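Local coordinates for protein N-alpha-acetyltransferase 35, NatC auxiliary subunit (Saccharomyces cerevisiae, PDB 6YGA) that serves as the auxiliary subunit of the NatC N-terminal acetyltransferase, which acetylates the N-terminal Met of the L-A virus Gag protein, at residues B[468-473]-B[603-608]; B[448-453]-B[589-594]; B[556-561]-B[723-728]. One frame throughout, in Å; residues are numbered along the deposited sequence.

How the interactions relate
The three contacts sit in the helical C-terminal half of the chain, on the same side of its centre, and their segments alternate along the sequence. Interactions 1 and 2 lie about 13 Å apart between centres and touch directly: Tyr471 OH stands 3.3 Å from Phe592 CB, and Val472 CG2 is 3.5 Å from Ser451 CB. Interactions 1 and 3, about 16 Å apart between centres, meet where Val556 CG2 packs 3.6 Å from Trp470 N and where Phe469 touches Pro723. Interactions 2 and 3 do not touch, their nearest atoms being about 7 Å apart; helix 465-506 contacts Ser451 of the one and Val556 of the other. No other subunit of the assembly reaches any of the six segments.

Interaction 1 (B[468-473]-B[603-608]); sequences MFWYVY and YEVFQQ
Trp470 and Phe606 carry this contact as a T-shaped (edge-to-face) aromatic pair. The six-membered ring of the indole presents its edge to a face of Phe606, with centroids 5.1 Å apart and planes at 72°. Trp470 CZ3 stands above the middle of the phenyl ring, and the closest approach is Trp470 CE3 to Phe606 CE2 at 3.7 Å. The indole gets there because its CG is anti to the backbone N (chi1 -180°), which extends the ring toward helix 603-613. On the other helix the CB of Phe606 does not point at the indole, yet the far end of its ring swings across to meet it.

Aliphatic contacts flank the pair. Val605 CG1 touches the far corner of the indole, 4.1 Å from Trp470 CH2, the two side chains crossing at about a right angle. Tyr471 CB approaches the rim of the phenyl ring near its plane, 4.2 Å from Phe606 CZ.

Two further rings pack on Phe606: His585 meets it edge-to-face, and Phe589 lies at an inclined angle. The short helical segments pass 11.4 Å apart at 104°, wide spacing that the large aromatic side chains fill. This is aromatic packing between steeply crossed helices, joining the short helix 603-613 to the long helix 465-506 within the TPR-like helical region.

Interaction 2 (B[448-453]-B[589-594]); sequences IEFSLK and FKPFNS
Phe592 pushes the end of its ring against Phe450 and Ser451, neighbours on helix 433-456. Its CZ lies in the plane of the Phe450 ring, just off the edge, 3.7 Å from Phe450 CD2, while CE1 sits almost as near. The two rings are inclined at 65° with centroids 5.8 Å apart, neither a stack nor an edge-to-face pair. Ser451 OG comes within 3.2 Å of Phe592 CZ, a van der Waals approach of oxygen to the ring. Pro591 completes the first shell: its CB rests 3.9 Å from Phe450 CE2, with the pyrrolidine lying across the phenyl side chain. With chi1 at 170° the Phe450 ring swings away from its own backbone N and out to the loop.

The partner segment holds a short 3-10 turn, residues 590-592, one residue beyond helix 581-588. The hydrogen bond from Phe592 N to Phe589 O (3.1 Å) closes this turn, from which Pro591 and Phe592 both reach the helix. A connecting turn thus packs on the flank of a helix inside the TPR-like helical region.

In the second shell the hydroxyl of Ser451 is hydrogen-bonded to Met447 O, one turn back in its own helix, which settles this buried polar atom beside the aromatic ring. Arg410 makes a cation-pi contact with Phe450 and also bonds to its carbonyl oxygen, while Phe413 and Asn414 of the same helix 406-429 touch its side chain.

Interaction 3 (B[556-561]-B[723-728]); sequences VFQFAI and PIQTLR
Gln558 is the first residue of helix segment 556-561 to meet strand segment 723-728, and its partner is Gln725; Gln558 CA and Gln725 CA lie 7.5 Å apart. The two glutamines run alongside each other, head to tail. Gln558 CB lies 4.0 Å from Gln725 NE2, while the amide planes stand 83° apart, nearly perpendicular. The Gln558 chain is bent beyond CB.

Next along the helix, the amide oxygen of Gln725 lies against Phe559 as a van der Waals contact. Gln725 OE1 is 3.6 Å from Phe559 CD2, at the ring edge near the ring plane, and an equal 3.6 Å from Phe559 CB. Ring and amide planes are inclined at 41°. Beyond CG the Gln725 chain is extended (chi2 178°), letting its amide reach the helix surface from the strand.

The amide of Gln725 is held by a residue just before the helix segment: NE2 donates to Glu555 OE1, which fixes the nitrogen while the oxygen faces Phe559. Helix 668-701 joins both segments, its Asn688 ND2 donating to the backbone oxygen of Gln725 while Asn688, Ser689 and Ile692 pack on the Gln558 side chain. Near the C-terminus, then, the antiparallel strand pair 708-713 and 724-729 lies against helix 511-564 and helix 668-701, with the buried Gln725 reaching the first of them.

Interaction 1 (B[468-473]-B[603-608])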
# COMPACT_ATOMS: atom_id res chain seq x y z
N MSE B 468 -6.39 22.57 5.72
CA MSE B 468 -7.18 21.36 5.49
C MSE B 468 -8.43 21.32 6.38
O MSE B 468 -9.52 21.02 5.91
CB MSE B 468 -6.34 20.12 5.72
CG MSE B 468 -5.17 19.98 4.76
SE MSE B 468 -5.71 20.16 2.89
CE MSE B 468 -7.07 18.77 2.82
N PHE B 469 -8.26 21.61 7.67
CA PHE B 469 -9.39 21.56 8.58
C PHE B 469 -10.43 22.61 8.22
O PHE B 469 -11.64 22.35 8.31
CB PHE B 469 -8.93 21.72 10.03
CG PHE B 469 -8.48 20.43 10.66
CD1 PHE B 469 -9.23 19.28 10.52
CD2 PHE B 469 -7.29 20.37 11.36
CE1 PHE B 469 -8.81 18.09 11.10
CE2 PHE B 469 -6.86 19.19 11.94
CZ PHE B 469 -7.63 18.05 11.81
N TRP B 470 -10.00 23.80 7.81
CA TRP B 470 -10.98 24.81 7.42
C TRP B 470 -11.62 24.47 6.09
O TRP B 470 -12.81 24.74 5.87
CB TRP B 470 -10.35 26.20 7.36
CG TRP B 470 -11.36 27.23 6.97
CD1 TRP B 470 -12.26 27.84 7.78
CD2 TRP B 470 -11.58 27.76 5.65
NE1 TRP B 470 -13.03 28.72 7.06
CE2 TRP B 470 -12.63 28.69 5.75
CE3 TRP B 470 -10.99 27.53 4.41
CZ2 TRP B 470 -13.10 29.40 4.65
CZ3 TRP B 470 -11.46 28.24 3.32
CH2 TRP B 470 -12.51 29.16 3.44
N TYR B 471 -10.86 23.87 5.17
CA TYR B 471 -11.44 23.45 3.90
C TYR B 471 -12.49 22.37 4.12
O TYR B 471 -13.53 22.36 3.45
CB TYR B 471 -10.35 22.97 2.95
CG TYR B 471 -10.87 22.48 1.62
CD1 TYR B 471 -11.53 23.35 0.75
CD2 TYR B 471 -10.71 21.16 1.23
CE1 TYR B 471 -12.01 22.91 -0.46
CE2 TYR B 471 -11.18 20.71 0.01
CZ TYR B 471 -11.83 21.59 -0.83
OH TYR B 471 -12.30 21.14 -2.04
N VAL B 472 -12.24 21.45 5.05
CA VAL B 472 -13.22 20.40 5.32
C VAL B 472 -14.43 20.97 6.05
O VAL B 472 -15.57 20.56 5.80
CB VAL B 472 -12.57 19.24 6.10
CG1 VAL B 472 -13.60 18.19 6.47
CG2 VAL B 472 -11.47 18.62 5.27
N TYR B 473 -14.21 21.92 6.95
CA TYR B 473 -15.32 22.67 7.52
C TYR B 473 -16.14 23.34 6.42
O TYR B 473 -17.37 23.25 6.40
CB TYR B 473 -14.79 23.71 8.51
CG TYR B 473 -15.83 24.69 8.99
CD1 TYR B 473 -16.70 24.36 10.02
CD2 TYR B 473 -15.94 25.95 8.42
CE1 TYR B 473 -17.65 25.26 10.46
CE2 TYR B 473 -16.89 26.85 8.85
CZ TYR B 473 -17.74 26.50 9.88
OH TYR B 473 -18.69 27.39 10.32
N TYR B 603 -6.74 31.39 -2.97
CA TYR B 603 -5.68 31.54 -1.98
C TYR B 603 -5.95 32.72 -1.05
O TYR B 603 -5.73 32.64 0.16
CB TYR B 603 -4.34 31.70 -2.70
CG TYR B 603 -3.16 32.00 -1.81
CD1 TYR B 603 -2.46 30.98 -1.18
CD2 TYR B 603 -2.72 33.30 -1.64
CE1 TYR B 603 -1.36 31.26 -0.38
CE2 TYR B 603 -1.63 33.59 -0.84
CZ TYR B 603 -0.96 32.57 -0.22
OH TYR B 603 0.13 32.86 0.57
N GLU B 604 -6.46 33.83 -1.61
CA GLU B 604 -6.72 35.01 -0.80
C GLU B 604 -7.81 34.76 0.24
O GLU B 604 -7.78 35.35 1.33
CB GLU B 604 -7.10 36.19 -1.70
CG GLU B 604 -5.96 36.74 -2.55
CD GLU B 604 -5.73 35.94 -3.82
OE1 GLU B 604 -6.45 34.95 -4.05
OE2 GLU B 604 -4.82 36.31 -4.60
N VAL B 605 -8.78 33.90 -0.07
CA VAL B 605 -9.85 33.61 0.88
C VAL B 605 -9.30 32.82 2.07
O VAL B 605 -9.68 33.07 3.22
CB VAL B 605 -11.00 32.86 0.19
CG1 VAL B 605 -12.11 32.55 1.19
CG2 VAL B 605 -11.55 33.69 -0.97
N PHE B 606 -8.40 31.87 1.81
CA PHE B 606 -7.75 31.14 2.89
C PHE B 606 -7.02 32.09 3.83
O PHE B 606 -7.09 31.94 5.06
CB PHE B 606 -6.77 30.11 2.33
CG PHE B 606 -7.41 28.80 1.92
CD1 PHE B 606 -7.92 28.63 0.64
CD2 PHE B 606 -7.45 27.73 2.80
CE1 PHE B 606 -8.49 27.42 0.26
CE2 PHE B 606 -8.02 26.51 2.43
CZ PHE B 606 -8.54 26.36 1.16
N GLN B 607 -6.31 33.07 3.27
CA GLN B 607 -5.53 33.99 4.10
C GLN B 607 -6.45 34.89 4.92
O GLN B 607 -6.23 35.10 6.11
CB GLN B 607 -4.60 34.82 3.22
CG GLN B 607 -3.75 34.00 2.27
CD GLN B 607 -2.95 32.94 2.97
OE1 GLN B 607 -2.29 33.20 3.98
NE2 GLN B 607 -2.99 31.72 2.45
N GLN B 608 -7.49 35.44 4.28
CA GLN B 608 -8.37 36.37 4.98
C GLN B 608 -9.14 35.67 6.09
O GLN B 608 -9.31 36.23 7.18
CB GLN B 608 -9.33 37.02 3.98
CG GLN B 608 -10.29 38.02 4.62
CD GLN B 608 -9.58 39.18 5.27
OE1 GLN B 608 -8.51 39.61 4.82
NE2 GLN B 608 -10.16 39.71 6.34

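Interaction 2 (B[448-453]-B[589-594])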
# COMPACT_ATOMS: atom_id res chain seq x y z
N ILE B 448 -14.65 15.03 1.35
CA ILE B 448 -14.41 15.19 2.78
C ILE B 448 -13.61 14.01 3.32
O ILE B 448 -12.63 14.19 4.05
CB ILE B 448 -15.75 15.36 3.53
CG1 ILE B 448 -16.39 16.70 3.17
CG2 ILE B 448 -15.56 15.20 5.02
CD1 ILE B 448 -17.84 16.82 3.59
N GLU B 449 -14.02 12.79 2.96
CA GLU B 449 -13.31 11.60 3.42
C GLU B 449 -11.87 11.58 2.92
O GLU B 449 -10.95 11.22 3.66
CB GLU B 449 -14.06 10.34 2.97
CG GLU B 449 -13.36 9.03 3.31
CD GLU B 449 -13.54 8.63 4.77
OE1 GLU B 449 -14.30 9.31 5.49
OE2 GLU B 449 -12.92 7.64 5.19
N PHE B 450 -11.66 11.98 1.66
CA PHE B 450 -10.31 12.03 1.11
C PHE B 450 -9.43 13.02 1.87
O PHE B 450 -8.25 12.76 2.10
CB PHE B 450 -10.38 12.40 -0.38
CG PHE B 450 -9.05 12.71 -1.00
CD1 PHE B 450 -8.17 11.70 -1.34
CD2 PHE B 450 -8.69 14.02 -1.26
CE1 PHE B 450 -6.95 11.99 -1.92
CE2 PHE B 450 -7.47 14.32 -1.84
CZ PHE B 450 -6.60 13.30 -2.17
N SER B 451 -10.00 14.16 2.27
CA SER B 451 -9.20 15.19 2.93
C SER B 451 -8.84 14.79 4.35
O SER B 451 -7.69 14.90 4.77
CB SER B 451 -9.95 16.52 2.93
OG SER B 451 -10.24 16.95 1.61
N LEU B 452 -9.83 14.33 5.13
CA LEU B 452 -9.57 13.95 6.51
C LEU B 452 -8.65 12.73 6.59
O LEU B 452 -7.89 12.59 7.54
CB LEU B 452 -10.88 13.67 7.24
CG LEU B 452 -11.86 14.84 7.41
CD1 LEU B 452 -13.15 14.39 8.08
CD2 LEU B 452 -11.22 15.98 8.19
N LYS B 453 -8.71 11.85 5.59
CA LYS B 453 -7.86 10.67 5.60
C LYS B 453 -6.38 11.04 5.57
O LYS B 453 -5.54 10.28 6.06
CB LYS B 453 -8.23 9.76 4.42
CG LYS B 453 -7.38 8.51 4.30
CD LYS B 453 -7.67 7.52 5.40
CE LYS B 453 -6.69 6.36 5.34
NZ LYS B 453 -6.94 5.37 6.42
N PHE B 589 -3.86 21.62 -2.77
CA PHE B 589 -5.26 21.58 -3.13
C PHE B 589 -5.48 21.26 -4.61
O PHE B 589 -6.61 21.38 -5.10
CB PHE B 589 -5.94 22.90 -2.76
CG PHE B 589 -6.04 23.12 -1.28
CD1 PHE B 589 -5.01 23.73 -0.58
CD2 PHE B 589 -7.17 22.71 -0.59
CE1 PHE B 589 -5.11 23.93 0.79
CE2 PHE B 589 -7.27 22.90 0.78
CZ PHE B 589 -6.24 23.52 1.47
N LYS B 590 -4.43 20.85 -5.31
CA LYS B 590 -4.57 20.40 -6.70
C LYS B 590 -5.66 19.35 -6.91
O LYS B 590 -6.37 19.45 -7.93
CB LYS B 590 -3.21 19.89 -7.20
CG LYS B 590 -3.16 19.47 -8.66
CD LYS B 590 -1.74 19.06 -9.04
CE LYS B 590 -1.61 18.76 -10.52
NZ LYS B 590 -2.36 17.54 -10.93
N PRO B 591 -5.86 18.35 -6.04
CA PRO B 591 -6.94 17.38 -6.31
C PRO B 591 -8.33 17.98 -6.41
O PRO B 591 -9.20 17.39 -7.05
CB PRO B 591 -6.84 16.41 -5.12
CG PRO B 591 -5.44 16.50 -4.68
CD PRO B 591 -5.04 17.93 -4.89
N PHE B 592 -8.58 19.13 -5.79
CA PHE B 592 -9.90 19.74 -5.80
C PHE B 592 -10.00 20.87 -6.82
O PHE B 592 -11.01 21.58 -6.85
CB PHE B 592 -10.25 20.26 -4.41
CG PHE B 592 -9.78 19.37 -3.29
CD1 PHE B 592 -10.52 18.27 -2.90
CD2 PHE B 592 -8.59 19.64 -2.62
CE1 PHE B 592 -10.09 17.45 -1.86
CE2 PHE B 592 -8.16 18.82 -1.58
CZ PHE B 592 -8.91 17.73 -1.21
N ASN B 593 -8.98 21.05 -7.66
CA ASN B 593 -8.90 22.25 -8.48
C ASN B 593 -9.89 22.23 -9.63
O ASN B 593 -10.39 23.29 -10.04
CB ASN B 593 -7.47 22.42 -9.00
CG ASN B 593 -7.23 23.79 -9.59
OD1 ASN B 593 -7.87 24.77 -9.20
ND2 ASN B 593 -6.31 23.87 -10.54
N SER B 594 -10.21 21.05 -10.16
CA SER B 594 -11.09 20.93 -11.31
C SER B 594 -12.56 20.72 -10.93
O SER B 594 -13.39 20.55 -11.83
CB SER B 594 -10.62 19.78 -12.20
OG SER B 594 -9.30 20.03 -12.66

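Interaction 3 (B[556-561]-B[723-728])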
# COMPACT_ATOMS: atom_id res chain seq x y z
N VAL B 556 -9.66 24.45 13.84
CA VAL B 556 -9.32 25.76 13.29
C VAL B 556 -9.11 26.77 14.42
O VAL B 556 -8.14 27.54 14.42
CB VAL B 556 -10.40 26.23 12.30
CG1 VAL B 556 -10.20 27.69 11.93
CG2 VAL B 556 -10.37 25.36 11.04
N PHE B 557 -10.01 26.78 15.41
CA PHE B 557 -9.83 27.67 16.55
C PHE B 557 -8.54 27.36 17.30
O PHE B 557 -7.81 28.27 17.70
CB PHE B 557 -11.03 27.55 17.50
CG PHE B 557 -12.14 28.51 17.19
CD1 PHE B 557 -12.00 29.86 17.44
CD2 PHE B 557 -13.33 28.05 16.66
CE1 PHE B 557 -13.02 30.75 17.16
CE2 PHE B 557 -14.36 28.93 16.38
CZ PHE B 557 -14.21 30.28 16.63
N GLN B 558 -8.24 26.07 17.50
CA GLN B 558 -7.00 25.69 18.18
C GLN B 558 -5.78 26.22 17.43
O GLN B 558 -4.85 26.75 18.05
CB GLN B 558 -6.94 24.17 18.31
CG GLN B 558 -5.75 23.67 19.10
CD GLN B 558 -5.83 24.05 20.56
OE1 GLN B 558 -6.37 23.31 21.38
NE2 GLN B 558 -5.29 25.22 20.90
N PHE B 559 -5.77 26.07 16.11
CA PHE B 559 -4.67 26.59 15.31
C PHE B 559 -4.55 28.10 15.46
O PHE B 559 -3.44 28.63 15.62
CB PHE B 559 -4.87 26.21 13.84
CG PHE B 559 -3.72 26.58 12.93
CD1 PHE B 559 -3.61 27.86 12.41
CD2 PHE B 559 -2.77 25.63 12.59
CE1 PHE B 559 -2.56 28.19 11.57
CE2 PHE B 559 -1.72 25.96 11.75
CZ PHE B 559 -1.61 27.24 11.24
N ALA B 560 -5.68 28.81 15.42
CA ALA B 560 -5.67 30.27 15.49
C ALA B 560 -5.17 30.76 16.85
O ALA B 560 -4.53 31.81 16.93
CB ALA B 560 -7.07 30.81 15.21
N ILE B 561 -5.47 30.02 17.92
CA ILE B 561 -4.91 30.34 19.22
C ILE B 561 -3.40 30.17 19.21
O ILE B 561 -2.66 31.03 19.72
CB ILE B 561 -5.58 29.49 20.31
CG1 ILE B 561 -7.04 29.92 20.52
CG2 ILE B 561 -4.80 29.56 21.62
CD1 ILE B 561 -7.85 28.98 21.38
N PRO B 723 -6.22 14.83 14.55
CA PRO B 723 -5.12 14.73 15.51
C PRO B 723 -5.12 15.91 16.47
O PRO B 723 -5.75 16.95 16.24
CB PRO B 723 -3.86 14.74 14.63
CG PRO B 723 -4.29 15.44 13.39
CD PRO B 723 -5.73 15.07 13.18
N ILE B 724 -4.40 15.74 17.58
CA ILE B 724 -4.30 16.75 18.61
C ILE B 724 -3.09 17.63 18.32
O ILE B 724 -1.96 17.14 18.24
CB ILE B 724 -4.20 16.11 20.01
CG1 ILE B 724 -5.29 15.06 20.21
CG2 ILE B 724 -4.27 17.18 21.09
CD1 ILE B 724 -6.69 15.63 20.20
N GLN B 725 -3.32 18.93 18.16
CA GLN B 725 -2.24 19.89 17.92
C GLN B 725 -1.54 20.16 19.24
O GLN B 725 -2.04 20.93 20.07
CB GLN B 725 -2.79 21.16 17.29
CG GLN B 725 -3.51 20.93 15.96
CD GLN B 725 -4.09 22.20 15.37
OE1 GLN B 725 -3.37 23.15 15.08
NE2 GLN B 725 -5.41 22.22 15.18
N THR B 726 -0.38 19.54 19.43
CA THR B 726 0.29 19.47 20.72
C THR B 726 1.55 20.32 20.74
O THR B 726 2.35 20.29 19.80
CB THR B 726 0.64 18.01 21.06
OG1 THR B 726 -0.52 17.19 20.87
CG2 THR B 726 1.12 17.88 22.50
N LEU B 727 1.73 21.07 21.83
CA LEU B 727 2.97 21.79 22.06
C LEU B 727 4.05 20.82 22.52
O LEU B 727 3.76 19.86 23.23
CB LEU B 727 2.78 22.87 23.13
CG LEU B 727 2.02 24.11 22.68
CD1 LEU B 727 1.96 25.14 23.80
CD2 LEU B 727 2.69 24.68 21.45
N ARG B 728 5.28 21.08 22.12
CA ARG B 728 6.41 20.28 22.58
C ARG B 728 7.66 21.14 22.59
O ARG B 728 7.88 21.92 21.66
CB ARG B 728 6.60 19.02 21.72
CG ARG B 728 6.02 17.77 22.36
CD ARG B 728 5.88 16.61 21.40
NE ARG B 728 4.93 15.62 21.91
CZ ARG B 728 4.56 14.53 21.26
NH1 ARG B 728 5.05 14.27 20.05
NH2 ARG B 728 3.69 13.69 21.81